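Local coordinates for protein GTP pyrophosphokinase YjbM (PDB 5DEC) that transfers pyrophosphate from ATP to GDP or GTP to make the alarmone (p)ppGpp, working as a highly cooperative homotetramer, at residues I47-G52 with R84-F89; G52-V57 with Q78-L83; D91-V96 with I149-M154; T107-R112 with H127-Y132; S121-Y126 with N155-I160. All blocks are in the same frame, centred on the assembly; numbering follows the deposited sequence.

Interaction 1. Residues I47-G52 with R84-F89; sequences IEFVTG and RIMCQF
The M86 side chain bends at chi2 and chi3 and curls across one face of the F49 ring: CB lies over that face, 4.1 Å from its centroid, in a CH-pi contact, and CE reaches the far rim, 3.4 Å from F49 CE2. The sulfur sits obliquely to the same ring, a Met-aromatic contact. F49 holds CG in the crowded position between backbone N and carbonyl carbon (chi1 66°), and T51 CG2 lies in plane at the ring's edge. Farther along the side of the sheet carrying F49 and M86, T51 crosses R84 obliquely, OG1 against CB. On the side carrying V50 and I85, I47 CG1 from the preceding loop meets I85 CG2 at 3.7 Å. E48 and F49 both face M86 in a classic beta bulge, and M86 O accepts a bond from E48 N (2.8 Å) and a weak one from F49 N. M86 N donates almost straight to F49 O, and T51 and R84 exchange two backbone bonds. E48 and F49 bind the allosteric alarmone, and R84 binds ATP. Helix 11-38 packs under V50 and I85, helix 152-167 touches F49 and M86, and strand 139-151 pairs with the other edge of strand 81-87.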
# COMPACT_ATOMS: atom_id res chain seq x y z
N ILE B 47 13.38 11.81 9.62
CA ILE B 47 12.95 10.42 9.52
C ILE B 47 13.27 9.85 8.15
O ILE B 47 12.92 10.42 7.12
CB ILE B 47 11.44 10.28 9.79
CG1 ILE B 47 11.13 10.63 11.25
CG2 ILE B 47 10.96 8.87 9.43
CD1 ILE B 47 9.65 10.52 11.58
N GLU B 48 13.94 8.71 8.14
CA GLU B 48 14.27 8.08 6.88
C GLU B 48 13.13 7.10 6.50
O GLU B 48 12.59 7.17 5.40
CB GLU B 48 15.62 7.37 6.99
CG GLU B 48 16.23 6.99 5.68
CD GLU B 48 16.82 8.19 4.96
OE1 GLU B 48 16.65 9.34 5.42
OE2 GLU B 48 17.46 7.97 3.91
N PHE B 49 12.77 6.19 7.40
CA PHE B 49 11.55 5.41 7.18
C PHE B 49 10.96 4.89 8.49
O PHE B 49 11.55 5.03 9.56
CB PHE B 49 11.79 4.25 6.20
CG PHE B 49 12.73 3.18 6.71
CD1 PHE B 49 14.11 3.32 6.62
CD2 PHE B 49 12.21 2.00 7.25
CE1 PHE B 49 14.96 2.31 7.08
CE2 PHE B 49 13.06 0.98 7.71
CZ PHE B 49 14.43 1.15 7.63
N VAL B 50 9.77 4.31 8.38
CA VAL B 50 8.97 3.90 9.53
C VAL B 50 8.44 2.50 9.33
O VAL B 50 7.89 2.21 8.29
CB VAL B 50 7.79 4.86 9.76
CG1 VAL B 50 6.99 4.45 10.98
CG2 VAL B 50 8.27 6.29 9.90
N THR B 51 8.62 1.62 10.31
CA THR B 51 8.00 0.30 10.25
C THR B 51 7.14 0.07 11.47
O THR B 51 7.33 0.73 12.50
CB THR B 51 9.05 -0.84 10.19
OG1 THR B 51 9.72 -0.95 11.46
CG2 THR B 51 10.05 -0.60 9.07
N GLY B 52 6.24 -0.90 11.38
CA GLY B 52 5.39 -1.23 12.51
C GLY B 52 4.99 -2.69 12.48
O GLY B 52 4.93 -3.32 11.42
N ARG B 84 8.88 1.36 14.65
CA ARG B 84 10.28 1.74 14.67
C ARG B 84 10.48 2.87 13.72
O ARG B 84 10.03 2.82 12.56
CB ARG B 84 11.19 0.57 14.32
CG ARG B 84 10.98 -0.56 15.31
CD ARG B 84 12.10 -1.57 15.36
NE ARG B 84 11.83 -2.49 16.46
CZ ARG B 84 12.22 -3.76 16.49
NH1 ARG B 84 12.94 -4.26 15.49
NH2 ARG B 84 11.92 -4.52 17.54
N ILE B 85 11.14 3.91 14.21
CA ILE B 85 11.42 5.08 13.40
C ILE B 85 12.93 5.09 13.18
O ILE B 85 13.69 5.11 14.14
CB ILE B 85 10.97 6.38 14.11
CG1 ILE B 85 9.45 6.35 14.40
CG2 ILE B 85 11.31 7.58 13.25
CD1 ILE B 85 8.95 7.58 15.23
N MET B 86 13.35 5.07 11.91
CA MET B 86 14.78 5.05 11.57
C MET B 86 15.21 6.43 11.09
O MET B 86 14.56 7.02 10.24
CB MET B 86 15.07 4.01 10.48
CG MET B 86 15.60 2.69 11.03
SD MET B 86 14.47 1.90 12.20
CE MET B 86 13.13 1.42 11.13
N CYS B 87 16.32 6.92 11.64
CA CYS B 87 16.84 8.24 11.31
C CYS B 87 18.25 8.14 10.72
O CYS B 87 19.00 7.24 11.07
CB CYS B 87 16.87 9.12 12.56
SG CYS B 87 15.34 9.13 13.51
N GLN B 88 18.61 9.08 9.87
CA GLN B 88 19.94 9.13 9.27
C GLN B 88 21.03 9.47 10.27
O GLN B 88 22.08 8.84 10.29
CB GLN B 88 19.94 10.14 8.15
CG GLN B 88 21.01 9.97 7.12
CD GLN B 88 20.64 10.67 5.84
OE1 GLN B 88 20.50 11.89 5.81
NE2 GLN B 88 20.44 9.91 4.77
N PHE B 89 20.78 10.48 11.09
CA PHE B 89 21.79 10.99 12.03
C PHE B 89 21.35 10.86 13.48
O PHE B 89 20.15 10.93 13.79
CB PHE B 89 22.11 12.47 11.73
CG PHE B 89 22.64 12.71 10.35
CD1 PHE B 89 23.97 12.46 10.05
CD2 PHE B 89 21.80 13.17 9.34
CE1 PHE B 89 24.46 12.68 8.76
CE2 PHE B 89 22.28 13.38 8.05
CZ PHE B 89 23.61 13.13 7.76

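Interaction 2. Residues G52-V57 with Q78-L83; sequences GRVKPV and QDIAGL
Backbone bonds set the register of these antiparallel strand ends. R53 and G82 form a hydrogen-bonded pair, each amide donating nearly along the partner's C=O axis at 2.9 Å (R53 N to G82 O and G82 N to R53 O). Just past the strand end K55 N gives I80 O a straighter bond, 169° at the hydrogen. Weaker CA-H...O contacts fill the gaps: G52 CA lies 3.2 Å from G82 O, and V54 CA approaches I80 O. Packing is sparse, with V54 CG1 loosely against I80 CG2. G52 comes so close to L83 that a CB here would crowd L83 CG.

The charged contact is the salt bridge from K55 NZ to D79 OD2, 2.7 Å long. The ammonium meets the oxygen from above the carboxylate plane, about 37° out of it, while K63 pairs with D79 OD1. Two lysines thus pair with an aspartate that binds ATP and Mg(2+), and their charges would probably lower its pKa. An alanine in place of K55 would remove the ammonium and the bridge to D79 OD2, and would probably loosen the carboxylate beside the ATP site, to which K55 also belongs. Helix 57-66 touches K55 and I80, helix 11-38 underlies V54 and A81, and strand 139-151, which carries the proposed proton acceptor E146, pairs with the far edge of strand 81-87.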
# COMPACT_ATOMS: atom_id res chain seq x y z
N GLY B 52 6.24 -0.90 11.38
CA GLY B 52 5.39 -1.23 12.51
C GLY B 52 4.99 -2.69 12.48
O GLY B 52 4.93 -3.32 11.42
N ARG B 53 4.73 -3.24 13.65
CA ARG B 53 4.51 -4.66 13.81
C ARG B 53 3.69 -4.94 15.06
O ARG B 53 3.91 -4.32 16.11
CB ARG B 53 5.88 -5.37 13.83
CG ARG B 53 6.06 -6.46 14.85
CD ARG B 53 5.37 -7.73 14.44
NE ARG B 53 5.98 -8.45 13.34
CZ ARG B 53 6.96 -9.33 13.50
NH1 ARG B 53 7.44 -9.58 14.71
NH2 ARG B 53 7.47 -9.95 12.44
N VAL B 54 2.73 -5.86 14.96
CA VAL B 54 2.09 -6.42 16.15
C VAL B 54 2.72 -7.76 16.47
O VAL B 54 2.90 -8.60 15.59
CB VAL B 54 0.55 -6.58 15.97
CG1 VAL B 54 -0.06 -7.38 17.12
CG2 VAL B 54 -0.09 -5.22 15.85
N LYS B 55 3.05 -7.97 17.75
CA LYS B 55 3.74 -9.17 18.19
C LYS B 55 2.94 -10.45 17.90
O LYS B 55 1.75 -10.52 18.20
CB LYS B 55 4.01 -9.08 19.69
CG LYS B 55 5.33 -9.66 20.13
CD LYS B 55 5.84 -8.99 21.40
CE LYS B 55 7.36 -8.97 21.43
NZ LYS B 55 7.87 -8.66 22.80
N PRO B 56 3.59 -11.45 17.29
CA PRO B 56 2.90 -12.73 17.06
C PRO B 56 2.49 -13.36 18.39
O PRO B 56 3.17 -13.18 19.40
CB PRO B 56 3.94 -13.57 16.32
CG PRO B 56 4.91 -12.58 15.75
CD PRO B 56 4.94 -11.44 16.72
N VAL B 57 1.38 -14.08 18.39
CA VAL B 57 0.82 -14.70 19.59
C VAL B 57 1.85 -15.54 20.36
O VAL B 57 1.93 -15.46 21.58
CB VAL B 57 -0.39 -15.56 19.22
CG1 VAL B 57 -1.02 -16.14 20.48
CG2 VAL B 57 -1.41 -14.73 18.47
N GLN B 78 3.75 -3.66 27.11
CA GLN B 78 3.90 -2.37 26.47
C GLN B 78 4.22 -2.45 24.98
O GLN B 78 4.14 -1.45 24.28
CB GLN B 78 4.99 -1.57 27.16
CG GLN B 78 4.65 -1.15 28.56
CD GLN B 78 5.76 -0.34 29.17
OE1 GLN B 78 6.94 -0.51 28.83
NE2 GLN B 78 5.40 0.57 30.08
N ASP B 79 4.60 -3.63 24.51
CA ASP B 79 5.10 -3.75 23.14
C ASP B 79 4.38 -4.79 22.31
O ASP B 79 4.93 -5.32 21.34
CB ASP B 79 6.59 -4.07 23.16
CG ASP B 79 6.88 -5.40 23.82
OD1 ASP B 79 6.11 -5.82 24.70
OD2 ASP B 79 7.88 -6.04 23.44
N ILE B 80 3.13 -5.07 22.65
CA ILE B 80 2.30 -5.89 21.79
C ILE B 80 2.22 -5.19 20.44
O ILE B 80 2.38 -5.82 19.38
CB ILE B 80 0.92 -6.11 22.41
CG1 ILE B 80 1.07 -6.95 23.68
CG2 ILE B 80 -0.01 -6.81 21.42
CD1 ILE B 80 -0.18 -7.00 24.52
N ALA B 81 2.00 -3.88 20.48
CA ALA B 81 2.07 -3.05 19.29
C ALA B 81 3.39 -2.28 19.30
O ALA B 81 3.78 -1.71 20.33
CB ALA B 81 0.90 -2.09 19.23
N GLY B 82 4.09 -2.26 18.17
CA GLY B 82 5.37 -1.55 18.13
C GLY B 82 5.63 -0.84 16.82
O GLY B 82 5.27 -1.34 15.75
N LEU B 83 6.26 0.33 16.88
CA LEU B 83 6.73 0.98 15.67
C LEU B 83 8.22 1.24 15.79
O LEU B 83 8.77 1.30 16.89
CB LEU B 83 6.01 2.29 15.38
CG LEU B 83 4.66 2.05 14.68
CD1 LEU B 83 3.57 1.89 15.72
CD2 LEU B 83 4.35 3.13 13.68

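Interaction 3. Residues D91-V96 with I149-M154; sequences DDIQIV and IRTLAM
T151 OG1 is the best-held polar atom here, with two partners: it accepts from M154 N at 3.2 Å, and is hydrogen-bonded to D191 of helix 174-202. The hydroxyl stands in the crowded position between backbone N and carbonyl carbon (chi1 60°), which turns it to the first turn of helix 152-167. T151 N in turn points at M154 SD in a weak but nearly straight bond, 171° at the hydrogen. The two bonds make a capping box with T151 as N-cap, the thioether standing in for the usual carboxylate or hydroxyl.

The contact itself is apolar, a helix laid against the mixed sheet of the nucleotidyltransferase-type fold of the RelA/SpoT family. Residues 91-96 of helix 90-102 run nearly antiparallel to residues 149-151, the end of strand 139-151, their axes 8.3 Å apart at closest, and two isoleucines slide past each other. I93 CG2 meets I149 CG2 at 3.9 Å. At the other end of I149, CD1 touches V96 CG1, also at 3.9 Å. I93 CD1 reaches farther, crossing T151 at about a right angle to lie 4.0 Å from T151 CG2, and borders M154 SD at 4.2 Å. I93 thus packs on both members of the capping box. V96 extends the same layer to I85 and C87 of strand 81-87, while R150, whose CB points away from the helix, hydrogen-bonds N155 and Y123.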
# COMPACT_ATOMS: atom_id res chain seq x y z
N ASP B 91 21.56 13.03 15.77
CA ASP B 91 20.87 14.25 16.21
C ASP B 91 19.41 14.29 15.73
O ASP B 91 18.58 15.00 16.29
CB ASP B 91 21.61 15.50 15.75
CG ASP B 91 21.47 16.65 16.73
OD1 ASP B 91 20.41 17.32 16.73
OD2 ASP B 91 22.42 16.88 17.52
N ASP B 92 19.10 13.52 14.70
CA ASP B 92 17.72 13.40 14.25
C ASP B 92 16.84 12.79 15.32
O ASP B 92 15.64 13.04 15.35
CB ASP B 92 17.62 12.58 12.97
CG ASP B 92 18.16 13.31 11.77
OD1 ASP B 92 18.12 14.56 11.80
OD2 ASP B 92 18.60 12.63 10.81
N ILE B 93 17.43 11.97 16.18
CA ILE B 93 16.65 11.25 17.18
C ILE B 93 16.01 12.21 18.19
O ILE B 93 14.83 12.10 18.49
CB ILE B 93 17.51 10.20 17.89
CG1 ILE B 93 17.88 9.12 16.87
CG2 ILE B 93 16.76 9.55 19.05
CD1 ILE B 93 18.85 8.11 17.39
N GLN B 94 16.78 13.18 18.67
CA GLN B 94 16.26 14.17 19.60
C GLN B 94 15.15 14.98 18.94
O GLN B 94 14.17 15.33 19.59
CB GLN B 94 17.39 15.08 20.11
CG GLN B 94 16.95 16.11 21.15
CD GLN B 94 16.39 15.48 22.41
OE1 GLN B 94 16.80 14.39 22.81
NE2 GLN B 94 15.44 16.16 23.04
N ILE B 95 15.31 15.27 17.65
CA ILE B 95 14.30 16.02 16.92
C ILE B 95 12.99 15.24 16.84
O ILE B 95 11.92 15.78 17.13
CB ILE B 95 14.80 16.36 15.49
CG1 ILE B 95 15.95 17.38 15.58
CG2 ILE B 95 13.67 16.90 14.64
CD1 ILE B 95 16.60 17.69 14.25
N VAL B 96 13.07 13.95 16.52
CA VAL B 96 11.87 13.12 16.42
C VAL B 96 11.21 12.98 17.79
O VAL B 96 9.98 13.10 17.92
CB VAL B 96 12.17 11.72 15.83
CG1 VAL B 96 10.94 10.82 15.89
CG2 VAL B 96 12.68 11.83 14.39
N ILE B 149 13.16 4.69 18.43
CA ILE B 149 13.80 5.58 17.47
C ILE B 149 15.28 5.15 17.37
O ILE B 149 15.95 5.04 18.38
CB ILE B 149 13.68 7.04 17.90
CG1 ILE B 149 12.24 7.31 18.42
CG2 ILE B 149 14.07 8.00 16.74
CD1 ILE B 149 12.09 8.71 18.99
N ARG B 150 15.77 4.92 16.15
CA ARG B 150 17.10 4.36 15.93
C ARG B 150 17.75 5.00 14.74
O ARG B 150 17.07 5.35 13.80
CB ARG B 150 17.03 2.85 15.67
CG ARG B 150 16.37 2.00 16.72
CD ARG B 150 16.19 0.59 16.19
NE ARG B 150 15.85 -0.37 17.23
CZ ARG B 150 15.69 -1.66 17.01
NH1 ARG B 150 15.83 -2.15 15.78
NH2 ARG B 150 15.41 -2.47 18.02
N THR B 151 19.08 5.10 14.73
CA THR B 151 19.74 5.40 13.46
C THR B 151 19.69 4.15 12.60
O THR B 151 19.40 3.06 13.09
CB THR B 151 21.22 5.85 13.60
OG1 THR B 151 21.96 4.81 14.24
CG2 THR B 151 21.33 7.12 14.45
N LEU B 152 19.95 4.33 11.31
CA LEU B 152 20.04 3.23 10.37
C LEU B 152 21.05 2.16 10.83
O LEU B 152 20.78 0.96 10.74
CB LEU B 152 20.42 3.76 8.97
CG LEU B 152 19.40 4.70 8.29
CD1 LEU B 152 19.98 5.38 7.04
CD2 LEU B 152 18.14 3.94 7.95
N ALA B 153 22.21 2.62 11.30
CA ALA B 153 23.28 1.72 11.71
C ALA B 153 22.92 0.95 12.99
O ALA B 153 23.19 -0.24 13.09
CB ALA B 153 24.57 2.52 11.91
N MET B 154 22.31 1.65 13.95
CA MET B 154 21.74 1.01 15.15
C MET B 154 20.71 -0.05 14.77
O MET B 154 20.65 -1.13 15.36
CB MET B 154 21.04 2.05 16.03
CG MET B 154 21.96 3.05 16.68
SD MET B 154 21.08 4.52 17.26
CE MET B 154 19.81 3.92 18.26

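Interaction 4. Residues T107-R112 with H127-Y132; sequences TVVDQR and HLVVLY
V129 O is the point on which this edge pairing turns, since it takes two amides: V109 N at 2.9 Å, nearly along the C=O axis, and D110 N in a weak bond. V109 and D110 therefore both face V129, a classic beta bulge that shifts the register by one residue. Around it the side chains close in. V109 CG2, in the crowded position between its backbone N and carbonyl carbon, touches V129 CG1 at 3.9 Å, while V109 CG1 rests against L131 CB. D110 CB lies beside V129 CB on the same face. On the other face V108 CG2 crosses obliquely over V130 CG1, and Q111 CB meets L128 CB.

Regular antiparallel bonding positions these groups. L131 N gives T107 O a short bond of 2.7 Å before the bulge. After it, V129 N reaches D110 O from well above the carbonyl plane, and R112 and H127 exchange two bonds, both 2.8 Å (R112 N to H127 O, H127 N to R112 O). A water donates to L131 O and sits weakly by T107 OG1.

Farther out, Y123 bonds H127 NE2, Y126 bonds Q111 OE1, and helix 90-102 packs on V108 and L128. Strand 107-113 is the outermost strand at this end of the chain's sheet. With R112 and H127 paired, two product-binding side chains start from the same face, although the far end of R112 runs off from the contact. H127 also lies near E146, the proposed proton acceptor; a carboxylate so near could favour a protonated imidazole, though NE2 is already bonded to Y123 OH.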
# COMPACT_ATOMS: atom_id res chain seq x y z
N THR B 107 -0.72 10.35 24.04
CA THR B 107 0.07 10.83 25.16
C THR B 107 1.22 9.87 25.45
O THR B 107 1.06 8.65 25.42
CB THR B 107 -0.79 11.01 26.44
OG1 THR B 107 -1.31 9.75 26.86
CG2 THR B 107 -1.95 11.97 26.17
N VAL B 108 2.39 10.43 25.74
CA VAL B 108 3.56 9.64 26.09
C VAL B 108 3.49 9.25 27.57
O VAL B 108 3.29 10.10 28.42
CB VAL B 108 4.86 10.40 25.79
CG1 VAL B 108 6.08 9.61 26.24
CG2 VAL B 108 4.93 10.76 24.27
N VAL B 109 3.60 7.96 27.85
CA VAL B 109 3.46 7.48 29.23
C VAL B 109 4.73 6.87 29.80
O VAL B 109 4.82 6.63 31.00
CB VAL B 109 2.32 6.44 29.36
CG1 VAL B 109 0.98 7.10 29.10
CG2 VAL B 109 2.55 5.26 28.42
N ASP B 110 5.72 6.62 28.94
CA ASP B 110 6.98 6.06 29.41
C ASP B 110 8.08 6.29 28.38
O ASP B 110 7.80 6.53 27.20
CB ASP B 110 6.83 4.57 29.70
CG ASP B 110 7.95 4.01 30.58
OD1 ASP B 110 8.64 4.80 31.27
OD2 ASP B 110 8.15 2.78 30.58
N GLN B 111 9.33 6.22 28.82
CA GLN B 111 10.47 6.34 27.92
C GLN B 111 11.73 5.73 28.54
O GLN B 111 11.83 5.63 29.76
CB GLN B 111 10.71 7.81 27.56
CG GLN B 111 11.19 8.68 28.71
CD GLN B 111 11.55 10.09 28.25
OE1 GLN B 111 12.32 10.26 27.30
NE2 GLN B 111 10.98 11.09 28.91
N ARG B 112 12.67 5.31 27.70
CA ARG B 112 13.96 4.88 28.21
C ARG B 112 15.01 4.98 27.11
O ARG B 112 14.75 4.62 25.95
CB ARG B 112 13.89 3.46 28.79
CG ARG B 112 15.24 2.95 29.30
CD ARG B 112 15.12 1.58 29.95
NE ARG B 112 16.42 1.09 30.44
CZ ARG B 112 16.58 -0.01 31.16
NH1 ARG B 112 15.53 -0.75 31.49
NH2 ARG B 112 17.79 -0.38 31.56
N HIS B 127 13.65 4.33 23.36
CA HIS B 127 12.29 3.80 23.45
C HIS B 127 11.34 4.80 24.09
O HIS B 127 11.69 5.48 25.06
CB HIS B 127 12.24 2.51 24.27
CG HIS B 127 13.04 1.38 23.72
ND1 HIS B 127 12.82 0.07 24.08
CD2 HIS B 127 14.04 1.35 22.80
CE1 HIS B 127 13.66 -0.71 23.43
NE2 HIS B 127 14.42 0.04 22.65
N LEU B 128 10.14 4.89 23.55
CA LEU B 128 9.06 5.48 24.32
C LEU B 128 7.77 4.68 24.14
O LEU B 128 7.64 3.90 23.21
CB LEU B 128 8.86 6.95 23.97
CG LEU B 128 8.54 7.40 22.55
CD1 LEU B 128 7.06 7.43 22.32
CD2 LEU B 128 9.11 8.79 22.40
N VAL B 129 6.84 4.87 25.06
CA VAL B 129 5.58 4.15 25.01
C VAL B 129 4.47 5.19 25.00
O VAL B 129 4.47 6.07 25.84
CB VAL B 129 5.40 3.23 26.22
CG1 VAL B 129 4.06 2.53 26.14
CG2 VAL B 129 6.56 2.21 26.31
N VAL B 130 3.53 5.08 24.07
CA VAL B 130 2.43 6.03 24.03
C VAL B 130 1.11 5.35 24.32
O VAL B 130 0.95 4.14 24.10
CB VAL B 130 2.29 6.75 22.64
CG1 VAL B 130 3.59 7.44 22.24
CG2 VAL B 130 1.87 5.77 21.56
N LEU B 131 0.15 6.13 24.82
CA LEU B 131 -1.19 5.63 24.99
C LEU B 131 -2.05 6.21 23.87
O LEU B 131 -2.29 7.42 23.82
CB LEU B 131 -1.73 6.01 26.38
CG LEU B 131 -3.02 5.33 26.82
CD1 LEU B 131 -2.79 3.83 26.94
CD2 LEU B 131 -3.51 5.91 28.17
N TYR B 132 -2.49 5.34 22.95
CA TYR B 132 -3.18 5.79 21.73
C TYR B 132 -4.69 5.58 21.88
O TYR B 132 -5.14 4.44 22.06
CB TYR B 132 -2.66 5.01 20.50
CG TYR B 132 -3.21 5.54 19.18
CD1 TYR B 132 -2.73 6.72 18.64
CD2 TYR B 132 -4.21 4.86 18.50
CE1 TYR B 132 -3.23 7.22 17.45
CE2 TYR B 132 -4.72 5.35 17.30
CZ TYR B 132 -4.22 6.54 16.78
OH TYR B 132 -4.70 7.06 15.60
O HOH W 1 -4.05 8.95 25.16

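Interaction 5. Residues S121-Y126 with N155-I160; sequences SGYRSY and NFWATI
The W157 indole takes the backbone of the 121-126 loop on one face and a hydroxyl at its edge. G122 lies over that face, its O 3.8 Å above the plane and offset toward the rim, while S121 OG sits in plane at the edge, 3.3 Å from W157 CH2. Y123 CA comes within 3.4 Å of W157 CZ3, and that same CZ3 stands at the edge of the Y123 ring, near its plane. Y123 CE1 touches A158 CB at 4.0 Å. CG of W157 is anti to the backbone N (chi1 -176°), which sends the indole out from the helix to the loop, and NE1 bonds L180 O. At phi 117° a side chain on G122 would collide with the carbonyl O of S121, and its absence lets the chain pass close over the ring. An alanine in place of W157 would strip away the surface under G122 and Y123 and would probably let the loop shift. The polar ends are held elsewhere: S121 OG by E161, Y123 OH by H127 and R150. The arrangement belongs to the product site of a RelA/SpoT-type synthetase, where S121 of the loop and A158, T159 and I160 of the helix bind pppGpp.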
# COMPACT_ATOMS: atom_id res chain seq x y z
N SER B 121 26.08 -5.60 25.43
CA SER B 121 26.51 -6.18 24.15
C SER B 121 26.65 -5.10 23.08
O SER B 121 27.23 -5.36 22.02
CB SER B 121 25.54 -7.24 23.64
OG SER B 121 24.40 -6.65 23.04
N GLY B 122 26.08 -3.92 23.32
CA GLY B 122 26.12 -2.86 22.33
C GLY B 122 24.79 -2.39 21.76
O GLY B 122 24.78 -1.65 20.78
N TYR B 123 23.67 -2.81 22.36
CA TYR B 123 22.34 -2.39 21.88
C TYR B 123 22.19 -0.90 22.03
O TYR B 123 22.43 -0.34 23.09
CB TYR B 123 21.22 -3.10 22.65
CG TYR B 123 19.80 -2.70 22.24
CD1 TYR B 123 19.21 -3.22 21.08
CD2 TYR B 123 19.06 -1.81 23.01
CE1 TYR B 123 17.92 -2.86 20.70
CE2 TYR B 123 17.76 -1.44 22.64
CZ TYR B 123 17.20 -1.97 21.49
OH TYR B 123 15.92 -1.61 21.13
N ARG B 124 21.84 -0.24 20.93
CA ARG B 124 21.59 1.19 20.91
C ARG B 124 20.18 1.47 20.35
O ARG B 124 19.88 1.04 19.22
CB ARG B 124 22.67 1.85 20.07
CG ARG B 124 24.07 1.66 20.66
CD ARG B 124 25.15 1.83 19.60
NE ARG B 124 25.13 3.12 18.93
CZ ARG B 124 25.14 3.27 17.61
NH1 ARG B 124 25.13 2.21 16.81
NH2 ARG B 124 25.13 4.49 17.09
N SER B 125 19.35 2.19 21.10
CA SER B 125 17.97 2.53 20.69
C SER B 125 17.30 3.45 21.71
O SER B 125 17.57 3.36 22.91
CB SER B 125 17.13 1.26 20.50
OG SER B 125 15.84 1.54 19.97
N TYR B 126 16.46 4.36 21.24
CA TYR B 126 15.63 5.12 22.17
C TYR B 126 14.21 4.56 22.18
O TYR B 126 13.61 4.38 21.12
CB TYR B 126 15.60 6.59 21.80
CG TYR B 126 14.69 7.41 22.67
CD1 TYR B 126 15.13 7.92 23.88
CD2 TYR B 126 13.37 7.67 22.28
CE1 TYR B 126 14.29 8.68 24.68
CE2 TYR B 126 12.53 8.42 23.08
CZ TYR B 126 13.00 8.92 24.27
OH TYR B 126 12.17 9.68 25.06
N ASN B 155 19.83 0.29 13.84
CA ASN B 155 18.78 -0.63 13.45
C ASN B 155 19.39 -1.87 12.79
O ASN B 155 18.96 -3.00 13.02
CB ASN B 155 17.78 0.04 12.50
CG ASN B 155 16.62 -0.87 12.15
OD1 ASN B 155 15.93 -1.37 13.03
ND2 ASN B 155 16.37 -1.06 10.86
N PHE B 156 20.39 -1.64 11.95
CA PHE B 156 21.08 -2.75 11.29
C PHE B 156 21.69 -3.70 12.33
O PHE B 156 21.45 -4.92 12.30
CB PHE B 156 22.15 -2.20 10.34
CG PHE B 156 22.97 -3.25 9.66
CD1 PHE B 156 22.44 -4.51 9.37
CD2 PHE B 156 24.25 -2.97 9.25
CE1 PHE B 156 23.21 -5.47 8.75
CE2 PHE B 156 25.03 -3.94 8.60
CZ PHE B 156 24.50 -5.17 8.34
N TRP B 157 22.47 -3.14 13.24
CA TRP B 157 23.10 -3.97 14.29
C TRP B 157 22.05 -4.72 15.12
O TRP B 157 22.20 -5.93 15.38
CB TRP B 157 23.99 -3.13 15.21
CG TRP B 157 24.68 -4.00 16.19
CD1 TRP B 157 25.88 -4.63 16.01
CD2 TRP B 157 24.19 -4.42 17.47
NE1 TRP B 157 26.19 -5.39 17.13
CE2 TRP B 157 25.17 -5.29 18.02
CE3 TRP B 157 23.04 -4.14 18.20
CZ2 TRP B 157 25.01 -5.85 19.29
CZ3 TRP B 157 22.88 -4.71 19.44
CH2 TRP B 157 23.87 -5.55 19.98
N ALA B 158 21.00 -4.03 15.55
CA ALA B 158 19.99 -4.67 16.40
C ALA B 158 19.26 -5.80 15.68
O ALA B 158 18.85 -6.80 16.31
CB ALA B 158 18.98 -3.63 16.91
N THR B 159 19.07 -5.64 14.38
CA THR B 159 18.41 -6.66 13.57
C THR B 159 19.26 -7.93 13.51
O THR B 159 18.73 -9.05 13.60
CB THR B 159 18.12 -6.13 12.15
OG1 THR B 159 17.22 -5.01 12.25
CG2 THR B 159 17.51 -7.21 11.26
N ILE B 160 20.57 -7.75 13.35
CA ILE B 160 21.49 -8.88 13.34
C ILE B 160 21.52 -9.56 14.69
O ILE B 160 21.46 -10.80 14.79
CB ILE B 160 22.93 -8.45 12.97
CG1 ILE B 160 23.00 -7.88 11.55
CG2 ILE B 160 23.88 -9.64 13.09
CD1 ILE B 160 22.56 -8.85 10.49

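From the N terminus, strand 49-54 runs antiparallel to strand 81-87, so interaction 1 closes the longer loop and interaction 2, sharing G52, lies within it around helix 57-66. Both are complete before interaction 3 opens in helix 90-102, which closes only when the chain returns through strand 139-151. That span contains interaction 4, the edge pairing of strands 107-113 and 126-136. Interaction 5 starts in the loop between those strands and ends on helix 152-167, thereby crossing both interactions 3 and 4. Backbone bonds from R150 to I85 and C87 join interactions 1 and 3, while the Q111–Y126 side-chain pair links interactions 4 and 5.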